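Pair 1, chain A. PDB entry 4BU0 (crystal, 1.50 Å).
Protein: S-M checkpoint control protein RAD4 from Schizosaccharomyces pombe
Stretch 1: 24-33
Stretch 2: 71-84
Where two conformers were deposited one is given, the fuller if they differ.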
# COMPACT_ATOMS: atom_id res chain seq x y z
N GLU A 24 11.51 13.25 -11.07
CA GLU A 24 12.55 13.47 -10.07
C GLU A 24 13.21 12.13 -9.70
O GLU A 24 14.44 12.02 -9.66
CB GLU A 24 11.93 14.11 -8.81
CG GLU A 24 12.90 14.25 -7.67
CD GLU A 24 12.33 14.70 -6.34
OE1 GLU A 24 11.08 14.72 -6.21
OE2 GLU A 24 13.12 14.98 -5.42
N ILE A 25 12.37 11.12 -9.45
CA ILE A 25 12.85 9.79 -9.07
C ILE A 25 13.69 9.17 -10.18
O ILE A 25 14.78 8.67 -9.88
CB ILE A 25 11.65 8.89 -8.68
CG1 ILE A 25 11.11 9.32 -7.30
CG2 ILE A 25 12.07 7.38 -8.70
CD1 ILE A 25 9.66 8.79 -7.01
N SER A 26 13.21 9.20 -11.44
CA SER A 26 13.99 8.57 -12.50
C SER A 26 15.33 9.31 -12.70
O SER A 26 16.37 8.66 -12.85
CB SER A 26 13.19 8.52 -13.79
OG SER A 26 12.70 9.79 -14.16
N THR A 27 15.32 10.66 -12.67
CA THR A 27 16.56 11.43 -12.84
C THR A 27 17.56 11.11 -11.71
O THR A 27 18.72 10.84 -11.97
CB THR A 27 16.21 12.92 -12.88
OG1 THR A 27 15.29 13.14 -13.97
CG2 THR A 27 17.43 13.81 -13.01
N LYS A 28 17.09 11.15 -10.46
CA LYS A 28 18.00 10.94 -9.35
C LYS A 28 18.45 9.48 -9.26
O LYS A 28 19.63 9.24 -8.96
CB LYS A 28 17.36 11.41 -8.04
CG LYS A 28 17.22 12.94 -7.99
CD LYS A 28 16.45 13.42 -6.77
CE LYS A 28 16.45 14.95 -6.80
NZ LYS A 28 15.85 15.55 -5.58
N ALA A 29 17.52 8.53 -9.52
CA ALA A 29 17.92 7.10 -9.46
C ALA A 29 18.97 6.80 -10.53
O ALA A 29 19.92 6.07 -10.26
CB ALA A 29 16.71 6.21 -9.64
N THR A 30 18.81 7.41 -11.73
CA THR A 30 19.76 7.18 -12.83
C THR A 30 21.12 7.76 -12.45
O THR A 30 22.15 7.10 -12.68
CB THR A 30 19.22 7.79 -14.10
OG1 THR A 30 17.99 7.10 -14.42
CG2 THR A 30 20.21 7.67 -15.28
N LYS A 31 21.14 8.98 -11.83
CA LYS A 31 22.43 9.55 -11.44
C LYS A 31 23.09 8.66 -10.37
O LYS A 31 24.33 8.54 -10.34
CB LYS A 31 22.25 11.00 -10.95
CG LYS A 31 23.58 11.70 -10.65
CD LYS A 31 23.40 13.20 -10.50
CE LYS A 31 24.53 13.77 -9.69
NZ LYS A 31 24.31 15.20 -9.37
N LEU A 32 22.26 8.04 -9.49
CA LEU A 32 22.78 7.14 -8.46
C LEU A 32 23.28 5.82 -9.03
O LEU A 32 23.85 5.05 -8.27
CB LEU A 32 21.67 6.88 -7.41
CG LEU A 32 21.46 7.99 -6.36
CD1 LEU A 32 20.06 7.95 -5.79
CD2 LEU A 32 22.47 7.85 -5.21
N GLY A 33 23.04 5.56 -10.30
CA GLY A 33 23.55 4.34 -10.95
C GLY A 33 22.53 3.26 -11.21
O GLY A 33 22.90 2.19 -11.72
N SER A 71 8.56 3.70 -0.57
CA SER A 71 7.92 5.00 -0.50
C SER A 71 8.51 5.94 -1.56
O SER A 71 9.70 5.82 -1.94
CB SER A 71 8.12 5.58 0.89
OG SER A 71 7.79 6.96 0.94
N SER A 72 7.73 6.92 -2.00
CA SER A 72 8.21 7.91 -2.95
C SER A 72 9.37 8.73 -2.41
O SER A 72 10.10 9.31 -3.21
CB SER A 72 7.07 8.85 -3.32
OG SER A 72 6.62 9.53 -2.16
N GLU A 73 9.53 8.80 -1.09
CA GLU A 73 10.59 9.62 -0.50
C GLU A 73 11.95 8.92 -0.52
O GLU A 73 12.97 9.57 -0.29
CB GLU A 73 10.22 10.03 0.95
CG GLU A 73 10.58 9.02 2.03
CD GLU A 73 9.51 8.43 2.94
OE1 GLU A 73 8.58 9.17 3.33
OE2 GLU A 73 9.66 7.24 3.34
N TRP A 74 11.98 7.58 -0.77
CA TRP A 74 13.25 6.86 -0.72
C TRP A 74 14.35 7.46 -1.59
O TRP A 74 15.41 7.83 -1.07
CB TRP A 74 13.04 5.38 -1.08
CG TRP A 74 14.31 4.61 -1.16
CD1 TRP A 74 15.35 4.61 -0.26
CD2 TRP A 74 14.72 3.78 -2.25
NE1 TRP A 74 16.38 3.81 -0.73
CE2 TRP A 74 16.01 3.28 -1.94
CE3 TRP A 74 14.10 3.36 -3.45
CZ2 TRP A 74 16.72 2.44 -2.81
CZ3 TRP A 74 14.79 2.48 -4.28
CH2 TRP A 74 16.09 2.05 -3.96
N ILE A 75 14.12 7.57 -2.89
CA ILE A 75 15.17 8.03 -3.79
C ILE A 75 15.57 9.49 -3.49
O ILE A 75 16.76 9.75 -3.35
CB ILE A 75 14.80 7.81 -5.26
CG1 ILE A 75 14.84 6.28 -5.63
CG2 ILE A 75 15.69 8.65 -6.19
CD1 ILE A 75 16.26 5.61 -5.53
N PRO A 76 14.63 10.44 -3.32
CA PRO A 76 15.08 11.80 -2.98
C PRO A 76 15.89 11.87 -1.68
O PRO A 76 16.87 12.61 -1.64
CB PRO A 76 13.75 12.56 -2.84
CG PRO A 76 12.84 11.86 -3.82
CD PRO A 76 13.18 10.40 -3.56
N VAL A 77 15.53 11.07 -0.64
CA VAL A 77 16.28 11.11 0.61
C VAL A 77 17.69 10.50 0.41
O VAL A 77 18.70 11.06 0.88
CB VAL A 77 15.50 10.44 1.78
CG1 VAL A 77 16.38 10.30 3.02
CG2 VAL A 77 14.24 11.25 2.11
N LEU A 78 17.78 9.34 -0.27
CA LEU A 78 19.09 8.74 -0.48
C LEU A 78 19.97 9.64 -1.37
O LEU A 78 21.16 9.85 -1.06
CB LEU A 78 18.89 7.37 -1.16
CG LEU A 78 20.16 6.68 -1.62
CD1 LEU A 78 21.05 6.30 -0.39
CD2 LEU A 78 19.79 5.41 -2.40
N TYR A 79 19.38 10.19 -2.44
CA TYR A 79 20.12 11.10 -3.31
C TYR A 79 20.66 12.28 -2.52
O TYR A 79 21.83 12.65 -2.69
CB TYR A 79 19.19 11.61 -4.41
CG TYR A 79 19.89 12.51 -5.39
CD1 TYR A 79 20.59 11.97 -6.47
CD2 TYR A 79 19.83 13.89 -5.27
CE1 TYR A 79 21.21 12.79 -7.40
CE2 TYR A 79 20.44 14.72 -6.21
CZ TYR A 79 21.15 14.17 -7.25
OH TYR A 79 21.74 14.99 -8.19
N GLU A 80 19.82 12.86 -1.63
CA GLU A 80 20.28 14.00 -0.85
C GLU A 80 21.50 13.67 0.01
O GLU A 80 22.46 14.45 0.06
CB GLU A 80 19.14 14.51 0.02
CG GLU A 80 19.42 15.89 0.58
CD GLU A 80 19.59 16.95 -0.50
OE1 GLU A 80 18.90 16.88 -1.54
OE2 GLU A 80 20.47 17.82 -0.31
N SER A 81 21.50 12.49 0.65
CA SER A 81 22.64 12.11 1.48
C SER A 81 23.88 11.92 0.63
O SER A 81 24.97 12.41 0.98
CB SER A 81 22.34 10.83 2.26
OG SER A 81 21.46 11.08 3.34
N TRP A 82 23.73 11.26 -0.51
CA TRP A 82 24.83 10.98 -1.40
C TRP A 82 25.46 12.25 -2.00
O TRP A 82 26.68 12.38 -2.00
CB TRP A 82 24.29 10.07 -2.50
CG TRP A 82 25.32 9.71 -3.52
CD1 TRP A 82 26.45 8.96 -3.32
CD2 TRP A 82 25.27 9.99 -4.92
NE1 TRP A 82 27.10 8.76 -4.52
CE2 TRP A 82 26.39 9.37 -5.52
CE3 TRP A 82 24.36 10.68 -5.74
CZ2 TRP A 82 26.62 9.41 -6.89
CZ3 TRP A 82 24.59 10.72 -7.11
CH2 TRP A 82 25.73 10.13 -7.66
N VAL A 83 24.62 13.17 -2.49
CA VAL A 83 25.19 14.38 -3.14
C VAL A 83 25.84 15.33 -2.14
O VAL A 83 26.65 16.18 -2.55
CB VAL A 83 24.19 15.13 -4.02
CG1 VAL A 83 23.79 14.28 -5.22
CG2 VAL A 83 22.98 15.70 -3.25
N GLN A 84 25.48 15.20 -0.86
CA GLN A 84 26.09 16.00 0.22
C GLN A 84 27.36 15.35 0.79
O GLN A 84 27.95 15.91 1.73
CB GLN A 84 25.09 16.26 1.35
CG GLN A 84 23.94 17.13 0.90
CD GLN A 84 23.15 17.65 2.06
OE1 GLN A 84 23.67 17.86 3.17
NE2 GLN A 84 21.91 17.99 1.79
O HOH W 1 16.98 14.87 -3.15

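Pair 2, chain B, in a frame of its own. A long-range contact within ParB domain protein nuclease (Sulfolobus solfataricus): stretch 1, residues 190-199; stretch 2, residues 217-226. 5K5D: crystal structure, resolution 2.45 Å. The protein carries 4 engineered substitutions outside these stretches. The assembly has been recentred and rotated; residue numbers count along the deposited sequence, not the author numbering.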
# COMPACT_ATOMS: atom_id res chain seq x y z
N SER B 190 -9.62 13.55 -0.26
CA SER B 190 -10.31 13.02 -1.43
C SER B 190 -9.60 11.81 -2.03
O SER B 190 -10.24 10.90 -2.55
CB SER B 190 -10.48 14.11 -2.50
OG SER B 190 -9.22 14.51 -3.00
N ASP B 191 -8.27 11.82 -1.96
CA ASP B 191 -7.48 10.68 -2.40
C ASP B 191 -7.78 9.42 -1.58
O ASP B 191 -7.82 8.32 -2.12
CB ASP B 191 -5.98 11.00 -2.35
CG ASP B 191 -5.45 11.54 -3.67
OD1 ASP B 191 -4.22 11.54 -3.86
OD2 ASP B 191 -6.27 11.95 -4.52
N LYS B 192 -7.98 9.58 -0.28
CA LYS B 192 -8.30 8.44 0.58
C LYS B 192 -9.71 7.94 0.28
O LYS B 192 -9.99 6.74 0.41
CB LYS B 192 -8.22 8.82 2.06
CG LYS B 192 -6.81 9.11 2.56
CD LYS B 192 -6.83 9.40 4.04
CE LYS B 192 -5.48 9.89 4.52
NZ LYS B 192 -5.16 11.23 3.95
N ARG B 193 -10.58 8.85 -0.12
CA ARG B 193 -11.97 8.48 -0.38
C ARG B 193 -12.08 7.85 -1.76
O ARG B 193 -12.81 6.87 -1.94
CB ARG B 193 -12.87 9.71 -0.27
CG ARG B 193 -14.34 9.38 -0.33
CD ARG B 193 -15.20 10.60 -0.09
NE ARG B 193 -16.60 10.33 -0.39
CZ ARG B 193 -17.14 10.45 -1.59
NH1 ARG B 193 -16.40 10.85 -2.61
NH2 ARG B 193 -18.43 10.18 -1.77
N LYS B 194 -11.36 8.42 -2.72
CA LYS B 194 -11.29 7.86 -4.06
C LYS B 194 -10.72 6.46 -4.01
O LYS B 194 -11.26 5.54 -4.62
CB LYS B 194 -10.40 8.73 -4.96
CG LYS B 194 -11.05 10.00 -5.46
CD LYS B 194 -10.03 10.87 -6.18
CE LYS B 194 -10.66 12.15 -6.71
NZ LYS B 194 -9.63 13.11 -7.19
N MSE B 195 -9.63 6.30 -3.28
CA MSE B 195 -8.97 5.00 -3.18
C MSE B 195 -9.88 3.99 -2.50
O MSE B 195 -9.97 2.84 -2.93
CB MSE B 195 -7.64 5.11 -2.43
CG MSE B 195 -6.71 3.94 -2.70
SE MSE B 195 -6.47 2.74 -1.17
CE MSE B 195 -5.17 3.80 -0.19
N ALA B 196 -10.56 4.43 -1.44
CA ALA B 196 -11.44 3.55 -0.68
C ALA B 196 -12.60 3.04 -1.53
O ALA B 196 -12.93 1.85 -1.51
CB ALA B 196 -11.96 4.25 0.56
N ILE B 197 -13.22 3.95 -2.29
CA ILE B 197 -14.32 3.58 -3.18
C ILE B 197 -13.87 2.61 -4.27
O ILE B 197 -14.56 1.64 -4.58
CB ILE B 197 -14.96 4.81 -3.82
CG1 ILE B 197 -15.61 5.68 -2.74
CG2 ILE B 197 -15.99 4.40 -4.86
CD1 ILE B 197 -16.31 6.90 -3.28
N LEU B 198 -12.71 2.87 -4.85
CA LEU B 198 -12.18 1.99 -5.88
C LEU B 198 -11.81 0.64 -5.27
O LEU B 198 -12.08 -0.40 -5.86
CB LEU B 198 -10.96 2.60 -6.56
CG LEU B 198 -11.13 3.94 -7.29
CD1 LEU B 198 -9.85 4.33 -7.99
CD2 LEU B 198 -12.28 3.87 -8.28
N ARG B 199 -11.21 0.67 -4.09
CA ARG B 199 -10.72 -0.55 -3.47
C ARG B 199 -11.86 -1.53 -3.20
O ARG B 199 -11.68 -2.74 -3.31
CB ARG B 199 -9.98 -0.22 -2.17
CG ARG B 199 -8.97 -1.27 -1.76
CD ARG B 199 -9.61 -2.36 -0.94
NE ARG B 199 -8.73 -3.52 -0.80
CZ ARG B 199 -8.85 -4.63 -1.51
NH1 ARG B 199 -9.83 -4.75 -2.40
NH2 ARG B 199 -8.01 -5.64 -1.32
N PRO B 217 -2.29 6.75 -12.75
CA PRO B 217 -2.60 7.70 -11.68
C PRO B 217 -3.97 7.43 -11.06
O PRO B 217 -4.91 7.09 -11.78
CB PRO B 217 -2.61 9.06 -12.40
CG PRO B 217 -1.77 8.84 -13.61
CD PRO B 217 -2.06 7.43 -14.03
N LEU B 218 -4.06 7.55 -9.74
CA LEU B 218 -5.31 7.35 -9.02
C LEU B 218 -6.42 8.23 -9.57
O LEU B 218 -7.47 7.74 -10.01
CB LEU B 218 -5.11 7.64 -7.53
CG LEU B 218 -6.39 7.73 -6.69
CD1 LEU B 218 -7.16 6.42 -6.72
CD2 LEU B 218 -6.07 8.13 -5.26
N ASP B 219 -6.19 9.54 -9.52
CA ASP B 219 -7.22 10.50 -9.88
C ASP B 219 -7.72 10.24 -11.30
O ASP B 219 -8.88 10.50 -11.62
CB ASP B 219 -6.65 11.91 -9.74
CG ASP B 219 -5.87 12.09 -8.45
OD1 ASP B 219 -6.49 12.45 -7.43
OD2 ASP B 219 -4.65 11.84 -8.45
N GLN B 220 -6.84 9.70 -12.13
CA GLN B 220 -7.18 9.32 -13.49
C GLN B 220 -8.02 8.05 -13.49
O GLN B 220 -8.97 7.92 -14.27
CB GLN B 220 -5.90 9.10 -14.30
CG GLN B 220 -6.11 9.15 -15.80
CD GLN B 220 -6.63 10.49 -16.26
OE1 GLN B 220 -5.97 11.52 -16.11
NE2 GLN B 220 -7.83 10.50 -16.83
N ALA B 221 -7.67 7.11 -12.62
CA ALA B 221 -8.42 5.86 -12.50
C ALA B 221 -9.82 6.12 -11.99
O ALA B 221 -10.78 5.47 -12.41
CB ALA B 221 -7.70 4.90 -11.58
N PHE B 222 -9.94 7.08 -11.08
CA PHE B 222 -11.22 7.41 -10.47
C PHE B 222 -12.15 8.12 -11.46
O PHE B 222 -13.37 7.96 -11.41
CB PHE B 222 -11.02 8.25 -9.21
CG PHE B 222 -12.29 8.49 -8.45
CD1 PHE B 222 -12.75 7.55 -7.54
CD2 PHE B 222 -13.02 9.65 -8.64
CE1 PHE B 222 -13.91 7.77 -6.84
CE2 PHE B 222 -14.18 9.87 -7.94
CZ PHE B 222 -14.63 8.93 -7.04
N ARG B 223 -11.57 8.93 -12.34
CA ARG B 223 -12.34 9.57 -13.40
C ARG B 223 -12.97 8.50 -14.28
O ARG B 223 -14.13 8.61 -14.69
CB ARG B 223 -11.46 10.49 -14.24
CG ARG B 223 -11.13 11.82 -13.57
CD ARG B 223 -10.28 12.69 -14.50
NE ARG B 223 -10.97 12.98 -15.75
CZ ARG B 223 -10.36 13.37 -16.87
NH1 ARG B 223 -9.04 13.53 -16.89
NH2 ARG B 223 -11.07 13.61 -17.96
N ILE B 224 -12.18 7.47 -14.58
CA ILE B 224 -12.66 6.34 -15.37
C ILE B 224 -13.82 5.64 -14.67
O ILE B 224 -14.81 5.27 -15.31
CB ILE B 224 -11.55 5.31 -15.61
CG1 ILE B 224 -10.52 5.87 -16.60
CG2 ILE B 224 -12.13 4.00 -16.13
CD1 ILE B 224 -9.36 4.93 -16.87
N TYR B 225 -13.69 5.47 -13.35
CA TYR B 225 -14.74 4.83 -12.56
C TYR B 225 -16.07 5.56 -12.68
O TYR B 225 -17.05 5.00 -13.18
CB TYR B 225 -14.32 4.75 -11.08
CG TYR B 225 -15.42 4.29 -10.17
CD1 TYR B 225 -15.82 2.96 -10.13
CD2 TYR B 225 -16.08 5.19 -9.33
CE1 TYR B 225 -16.83 2.53 -9.29
CE2 TYR B 225 -17.11 4.77 -8.49
CZ TYR B 225 -17.47 3.44 -8.48
OH TYR B 225 -18.48 3.01 -7.65
N THR B 226 -16.10 6.80 -12.22
CA THR B 226 -17.32 7.60 -12.24
C THR B 226 -17.89 7.72 -13.65
O THR B 226 -19.11 7.70 -13.84
CB THR B 226 -17.07 8.99 -11.65
OG1 THR B 226 -15.95 9.60 -12.31
CG2 THR B 226 -16.77 8.89 -10.16
O HOH W 2 -10.84 11.95 -10.06

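Both pairs pack two helices that run in roughly the same direction and cross at a positive angle, 41° in pair 1 and 53° in pair 2, with axes 9.2 and 10.0 Å apart at closest approach. The central backbones superpose with an RMSD of 0.5 Å. At this spacing the side chains of the two helices meet directly, and the matched positions fill the space in related ways.

A striking equivalence is a lysine lying on an aromatic ring. Lys28(A) matches Lys194(B), and Tyr79(A) matches Phe222(B). In each pair the lysine CA-to-CB bond points toward the other helix and its methylene chain covers one ring face: CG of Lys28(A) lies 3.7 Å from the ring centroid of Tyr79(A), and CG of Lys194(B) 3.6 Å from that of Phe222(B). A lysine suits this place because its chain is apolar while its amine can reach beyond the ring to polar groups. The salt bridges differ. In pair 1, NZ of Lys28(A) forms one within its own helix, 2.8 Å from OE2 of Glu24(A). In pair 2, Asp219(B) takes the position of Pro76(A), and the bridge crosses the interface, NZ of Lys194(B) lying 3.2 Å from OD1 of Asp219(B). In both pairs a water also links the amine to the backbone O of the matched residue, Pro76(A) or Asp219(B), although its bond to NZ of Lys194(B) is weak. OD1 of Asp219(B) is also 3.0 Å from OD2 of Asp191(B), a close approach of two acceptors that is not a hydrogen bond.

Leu32(A) and Leu198(B) coincide almost exactly, their side-chain centres 0.3 Å apart. Leu198(B) is a knob among Leu218(B), Ala221(B), Phe222(B) and Tyr225(B). Leu32(A) meets the matching Ile75(A), Leu78(A), Tyr79(A) and Trp82(A); its CD2 comes within 3.4 Å of CE3 of Trp82(A). A branched leucine can touch several neighbours at once, whether the aromatic partner is an indole or a phenol.

Ile75(A) and Leu218(B) provide the reciprocal apolar contact. A buried position whose CA-to-CB bond points toward the other helix suits a branched aliphatic side chain, which fills the space between neighbouring side chains and leaves no polar group unsatisfied. CG2 of Ile75(A) lies 3.7 Å from CB of Lys28(A), while its CD1 approaches CB of the small Ala29(A) at 4.2 Å. Leu218(B) sits among Asp191(B), Lys194(B), Met195(B) and Leu198(B), with its CD1 3.6 Å from CD1 of Leu198(B).

The solutions diverge at Lys31(A) and Ile197(B). Both side chains pack against the matched aromatic residue, CG of Lys31(A) 3.8 Å from CZ3 of Trp82(A) and CG2 of Ile197(B) 3.8 Å from CE2 of Tyr225(B); only Lys31(A) adds a hydrogen bond, from NZ to OH of Tyr79(A) at 2.8 Å, for which Phe222(B) has no hydroxyl.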